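Local coordinates for protein amorpha-4,11-diene synthase (Artemisia annua, PDB 4GAX) that probably cyclises farnesyl diphosphate to a sesquiterpene with loss of diphosphate, being an engineered mutant of a sesquiterpene synthase, at residues S278-L290 with F542-L556. Sequence-based numbering, arbitrary orientation.
Sequences SRDRIVECYFWAL and FTAMGEEYKNLVKSL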
loop_
_atom_site.group_PDB
_atom_site.type_symbol
_atom_site.label_atom_id
_atom_site.label_comp_id
_atom_site.label_asym_id
_atom_site.label_seq_id
_atom_site.Cartn_x
_atom_site.Cartn_y
_atom_site.Cartn_z
ATOM N N SER A 278 19.830 6.634 16.028
ATOM C CA SER A 278 18.780 6.416 15.028
ATOM C C SER A 278 18.532 7.593 14.077
ATOM O O SER A 278 19.287 8.570 14.067
ATOM C CB SER A 278 17.474 5.979 15.698
ATOM O OG SER A 278 17.090 6.918 16.687
ATOM N N ARG A 279 17.444 7.495 13.313
ATOM C CA ARG A 279 17.156 8.407 12.212
ATOM C C ARG A 279 16.053 9.408 12.538
ATOM O O ARG A 279 15.163 9.129 13.341
ATOM C CB ARG A 279 16.713 7.595 10.992
ATOM C CG ARG A 279 17.572 6.378 10.714
ATOM C CD ARG A 279 16.854 5.355 9.843
ATOM N NE ARG A 279 17.703 4.186 9.629
ATOM C CZ ARG A 279 17.330 3.087 8.984
ATOM N NH1 ARG A 279 16.106 2.990 8.478
ATOM N NH2 ARG A 279 18.186 2.081 8.848
ATOM N N ASP A 280 16.108 10.565 11.886
ATOM C CA ASP A 280 15.052 11.574 11.984
ATOM C C ASP A 280 14.178 11.462 10.724
ATOM O O ASP A 280 14.435 12.143 9.715
ATOM C CB ASP A 280 15.676 12.969 12.094
ATOM C CG ASP A 280 14.649 14.060 12.363
ATOM O OD1 ASP A 280 13.502 13.731 12.738
ATOM O OD2 ASP A 280 14.996 15.258 12.208
ATOM N N ARG A 281 13.154 10.607 10.782
ATOM C CA ARG A 281 12.378 10.239 9.590
ATOM C C ARG A 281 10.866 10.256 9.771
ATOM O O ARG A 281 10.162 9.381 9.231
ATOM C CB ARG A 281 12.786 8.842 9.104
ATOM C CG ARG A 281 14.243 8.743 8.629
ATOM C CD ARG A 281 14.475 9.610 7.398
ATOM N NE ARG A 281 15.617 10.511 7.560
ATOM C CZ ARG A 281 16.871 10.193 7.261
ATOM N NH1 ARG A 281 17.155 8.991 6.784
ATOM N NH2 ARG A 281 17.842 11.075 7.437
ATOM N N ILE A 282 10.341 11.246 10.487
ATOM C CA ILE A 282 8.896 11.226 10.742
ATOM C C ILE A 282 8.066 11.345 9.450
ATOM O O ILE A 282 7.004 10.729 9.328
ATOM C CB ILE A 282 8.462 12.257 11.809
ATOM C CG1 ILE A 282 7.113 11.859 12.409
ATOM C CG2 ILE A 282 8.404 13.662 11.232
ATOM C CD1 ILE A 282 7.094 10.441 13.021
ATOM N N VAL A 283 8.566 12.099 8.471
ATOM C CA VAL A 283 7.827 12.288 7.220
ATOM C C VAL A 283 7.717 10.950 6.508
ATOM O O VAL A 283 6.654 10.572 6.000
ATOM C CB VAL A 283 8.511 13.319 6.289
ATOM C CG1 VAL A 283 7.770 13.392 4.940
ATOM C CG2 VAL A 283 8.549 14.691 6.954
ATOM N N GLU A 284 8.825 10.223 6.517
ATOM C CA GLU A 284 8.897 8.885 5.945
ATOM C C GLU A 284 7.970 7.875 6.634
ATOM O O GLU A 284 7.346 7.040 5.975
ATOM C CB GLU A 284 10.352 8.405 5.954
ATOM C CG GLU A 284 11.260 9.162 4.956
ATOM C CD GLU A 284 11.609 10.608 5.367
ATOM O OE1 GLU A 284 11.435 10.986 6.551
ATOM O OE2 GLU A 284 12.064 11.380 4.491
ATOM N N CYS A 285 7.859 7.945 7.954
ATOM C CA CYS A 285 6.964 7.021 8.660
ATOM C C CYS A 285 5.520 7.349 8.307
ATOM O O CYS A 285 4.697 6.457 8.101
ATOM C CB CYS A 285 7.162 7.114 10.172
ATOM S SG CYS A 285 8.829 6.627 10.726
ATOM N N TYR A 286 5.213 8.638 8.240
ATOM C CA TYR A 286 3.860 9.062 7.873
ATOM C C TYR A 286 3.481 8.618 6.449
ATOM O O TYR A 286 2.364 8.160 6.215
ATOM C CB TYR A 286 3.709 10.587 8.002
ATOM C CG TYR A 286 2.336 11.023 7.567
ATOM C CD1 TYR A 286 2.150 11.810 6.438
ATOM C CD2 TYR A 286 1.220 10.606 8.265
ATOM C CE1 TYR A 286 0.853 12.180 6.024
ATOM C CE2 TYR A 286 -0.066 10.961 7.868
ATOM C CZ TYR A 286 -0.240 11.750 6.744
ATOM O OH TYR A 286 -1.522 12.091 6.352
ATOM N N PHE A 287 4.420 8.742 5.507
ATOM C CA PHE A 287 4.146 8.401 4.110
ATOM C C PHE A 287 3.803 6.926 3.998
ATOM O O PHE A 287 2.903 6.533 3.262
ATOM C CB PHE A 287 5.342 8.758 3.204
ATOM C CG PHE A 287 5.016 8.735 1.731
ATOM C CD1 PHE A 287 4.189 9.705 1.176
ATOM C CD2 PHE A 287 5.534 7.745 0.905
ATOM C CE1 PHE A 287 3.869 9.682 -0.187
ATOM C CE2 PHE A 287 5.226 7.721 -0.460
ATOM C CZ PHE A 287 4.390 8.686 -1.004
ATOM N N TRP A 288 4.511 6.111 4.763
ATOM C CA TRP A 288 4.217 4.687 4.828
ATOM C C TRP A 288 2.823 4.447 5.430
ATOM O O TRP A 288 2.022 3.649 4.895
ATOM C CB TRP A 288 5.317 4.031 5.660
ATOM C CG TRP A 288 5.409 2.557 5.614
ATOM C CD1 TRP A 288 4.436 1.670 5.256
ATOM C CD2 TRP A 288 6.559 1.780 5.956
ATOM N NE1 TRP A 288 4.915 0.382 5.360
ATOM C CE2 TRP A 288 6.217 0.426 5.786
ATOM C CE3 TRP A 288 7.846 2.098 6.395
ATOM C CZ2 TRP A 288 7.123 -0.614 6.028
ATOM C CZ3 TRP A 288 8.753 1.057 6.635
ATOM C CH2 TRP A 288 8.378 -0.279 6.456
ATOM N N ALA A 289 2.515 5.136 6.531
ATOM C CA ALA A 289 1.189 4.992 7.143
ATOM C C ALA A 289 0.113 5.459 6.158
ATOM O O ALA A 289 -0.983 4.866 6.061
ATOM C CB ALA A 289 1.100 5.792 8.433
ATOM N N LEU A 290 0.440 6.517 5.416
ATOM C CA LEU A 290 -0.486 7.110 4.455
ATOM C C LEU A 290 -0.857 6.117 3.357
ATOM O O LEU A 290 -1.926 6.217 2.752
ATOM C CB LEU A 290 0.140 8.363 3.843
ATOM C CG LEU A 290 -0.723 9.148 2.852
ATOM C CD1 LEU A 290 -2.095 9.497 3.455
ATOM C CD2 LEU A 290 0.010 10.405 2.400
ATOM N N PHE A 542 15.093 5.034 3.298
ATOM C CA PHE A 542 14.946 5.557 4.664
ATOM C C PHE A 542 16.209 6.197 5.234
ATOM O O PHE A 542 16.135 6.982 6.184
ATOM C CB PHE A 542 14.425 4.478 5.615
ATOM C CG PHE A 542 12.968 4.621 5.945
ATOM C CD1 PHE A 542 12.541 4.716 7.262
ATOM C CD2 PHE A 542 12.023 4.672 4.933
ATOM C CE1 PHE A 542 11.195 4.849 7.563
ATOM C CE2 PHE A 542 10.679 4.806 5.223
ATOM C CZ PHE A 542 10.262 4.894 6.541
ATOM N N THR A 543 17.363 5.843 4.674
ATOM C CA THR A 543 18.621 6.505 5.016
ATOM C C THR A 543 18.997 7.383 3.831
ATOM O O THR A 543 19.238 8.585 3.974
ATOM C CB THR A 543 19.744 5.488 5.266
ATOM O OG1 THR A 543 20.248 5.011 4.011
ATOM C CG2 THR A 543 19.221 4.317 6.082
ATOM N N ALA A 544 19.048 6.760 2.658
ATOM C CA ALA A 544 19.088 7.489 1.402
ATOM C C ALA A 544 17.665 7.940 1.113
ATOM O O ALA A 544 16.774 7.776 1.945
ATOM C CB ALA A 544 19.597 6.601 0.284
ATOM N N MET A 545 17.451 8.514 -0.062
ATOM C CA MET A 545 16.103 8.829 -0.512
ATOM C C MET A 545 16.127 9.123 -1.999
ATOM O O MET A 545 16.577 10.193 -2.420
ATOM C CB MET A 545 15.517 10.031 0.230
ATOM C CG MET A 545 14.103 10.366 -0.220
ATOM S SD MET A 545 13.512 11.979 0.313
ATOM C CE MET A 545 12.065 11.485 1.225
ATOM N N GLY A 546 15.648 8.168 -2.790
ATOM C CA GLY A 546 15.592 8.335 -4.230
ATOM C C GLY A 546 14.706 9.498 -4.634
ATOM O O GLY A 546 13.727 9.809 -3.943
ATOM N N GLU A 547 15.053 10.145 -5.748
ATOM C CA GLU A 547 14.251 11.240 -6.291
ATOM C C GLU A 547 12.823 10.763 -6.558
ATOM O O GLU A 547 11.860 11.517 -6.391
ATOM C CB GLU A 547 14.876 11.765 -7.585
ATOM C CG GLU A 547 14.168 12.977 -8.198
ATOM C CD GLU A 547 14.686 14.309 -7.665
ATOM O OE1 GLU A 547 14.335 15.360 -8.248
ATOM O OE2 GLU A 547 15.440 14.306 -6.666
ATOM N N GLU A 548 12.699 9.502 -6.962
ATOM C CA GLU A 548 11.404 8.909 -7.245
ATOM C C GLU A 548 10.535 9.000 -5.988
ATOM O O GLU A 548 9.430 9.545 -6.024
ATOM C CB GLU A 548 11.577 7.457 -7.701
ATOM C CG GLU A 548 10.520 6.960 -8.674
ATOM C CD GLU A 548 10.942 5.691 -9.417
ATOM O OE1 GLU A 548 11.146 4.644 -8.762
ATOM O OE2 GLU A 548 11.073 5.743 -10.662
ATOM N N TYR A 549 11.059 8.497 -4.875
ATOM C CA TYR A 549 10.346 8.527 -3.602
ATOM C C TYR A 549 10.092 9.965 -3.143
ATOM O O TYR A 549 9.016 10.278 -2.624
ATOM C CB TYR A 549 11.144 7.757 -2.542
ATOM C CG TYR A 549 10.455 7.605 -1.201
ATOM C CD1 TYR A 549 9.817 6.416 -0.856
ATOM C CD2 TYR A 549 10.460 8.642 -0.271
ATOM C CE1 TYR A 549 9.184 6.270 0.377
ATOM C CE2 TYR A 549 9.837 8.509 0.957
ATOM C CZ TYR A 549 9.206 7.325 1.280
ATOM O OH TYR A 549 8.593 7.208 2.508
ATOM N N LYS A 550 11.082 10.836 -3.330
ATOM C CA LYS A 550 10.955 12.215 -2.864
ATOM C C LYS A 550 9.801 12.931 -3.559
ATOM O O LYS A 550 9.030 13.652 -2.923
ATOM C CB LYS A 550 12.242 13.004 -3.079
ATOM C CG LYS A 550 12.274 14.314 -2.290
ATOM C CD LYS A 550 12.974 15.426 -3.048
ATOM C CE LYS A 550 14.428 15.091 -3.334
ATOM N NZ LYS A 550 15.106 16.202 -4.071
ATOM N N ASN A 551 9.678 12.741 -4.866
ATOM C CA ASN A 551 8.636 13.452 -5.591
ATOM C C ASN A 551 7.239 12.903 -5.371
ATOM O O ASN A 551 6.262 13.639 -5.505
ATOM C CB ASN A 551 8.972 13.590 -7.074
ATOM C CG ASN A 551 9.950 14.720 -7.333
ATOM O OD1 ASN A 551 9.552 15.862 -7.594
ATOM N ND2 ASN A 551 11.238 14.413 -7.241
ATOM N N LEU A 552 7.144 11.618 -5.033
ATOM C CA LEU A 552 5.870 11.037 -4.645
ATOM C C LEU A 552 5.366 11.748 -3.396
ATOM O O LEU A 552 4.184 12.104 -3.312
ATOM C CB LEU A 552 5.996 9.530 -4.366
ATOM C CG LEU A 552 6.302 8.612 -5.556
ATOM C CD1 LEU A 552 6.425 7.176 -5.086
ATOM C CD2 LEU A 552 5.244 8.719 -6.653
ATOM N N VAL A 553 6.264 11.957 -2.432
ATOM C CA VAL A 553 5.911 12.649 -1.193
ATOM C C VAL A 553 5.423 14.064 -1.502
ATOM O O VAL A 553 4.389 14.500 -0.996
ATOM C CB VAL A 553 7.108 12.698 -0.218
ATOM C CG1 VAL A 553 6.742 13.482 1.041
ATOM C CG2 VAL A 553 7.552 11.288 0.134
ATOM N N LYS A 554 6.157 14.783 -2.347
ATOM C CA LYS A 554 5.753 16.144 -2.698
ATOM C C LYS A 554 4.419 16.175 -3.444
ATOM O O LYS A 554 3.599 17.071 -3.223
ATOM C CB LYS A 554 6.830 16.839 -3.534
ATOM C CG LYS A 554 8.156 17.024 -2.816
ATOM C CD LYS A 554 8.956 18.157 -3.462
ATOM C CE LYS A 554 10.449 17.975 -3.249
ATOM N NZ LYS A 554 11.230 19.116 -3.827
ATOM N N SER A 555 4.198 15.193 -4.315
ATOM C CA SER A 555 2.973 15.160 -5.101
ATOM C C SER A 555 1.765 14.915 -4.202
ATOM O O SER A 555 0.661 15.389 -4.476
ATOM C CB SER A 555 3.059 14.104 -6.210
ATOM O OG SER A 555 2.852 12.801 -5.696
ATOM N N LEU A 556 1.977 14.188 -3.111
ATOM C CA LEU A 556 0.894 13.920 -2.161
ATOM C C LEU A 556 0.701 15.013 -1.096
ATOM O O LEU A 556 -0.436 15.354 -0.731
ATOM C CB LEU A 556 1.102 12.544 -1.495
ATOM C CG LEU A 556 0.339 11.391 -2.143
ATOM C CD1 LEU A 556 0.753 11.225 -3.578
ATOM C CD2 LEU A 556 0.478 10.052 -1.365
#
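A knob-into-hole junction in the alpha-helical terpene synthase fold joins helix 282-290 to helix 547-556, with Phe287 as the knob among Tyr549, Leu552, Val553 and Leu556. The axes of the two segments approach to 11.4 Å at 72°. With CG anti to the backbone N (chi1 -167°), the Phe287 ring reaches the second helix, and Val553 CG2 sits squarely over one of its faces, 3.9 Å from the ring centroid. The same ring turns an edge to the face of Tyr549 in a T-shaped pair, while its CE1 meets Leu556 CD2 at 3.6 Å. Replacing Phe287 with alanine is likely to open a gap among these four side chains and to take from the Tyr549 ring its edge-on partner.

Ahead of helix 547-556, the loop lays Phe542 against helix 282-290. Glu284 CB makes a CH-pi contact over the Phe542 ring, 3.9 Å from its centroid, and Trp288 presents its edge to that ring in an offset edge-to-face pair, planes at 84°. Arg281 NH1 points at Phe542 O, but the 2.3 Å separation is too short to trust in this poorly ordered loop. Thr543 CG2 covers one face of the Arg279 guanidinium.

Trp37 touches Val283 and Met545 and hydrogen-bonds Glu284 OE2 through its NE1; helix 299-322 backs Cys285, and helix 219-232 packs on Leu552 and Leu556.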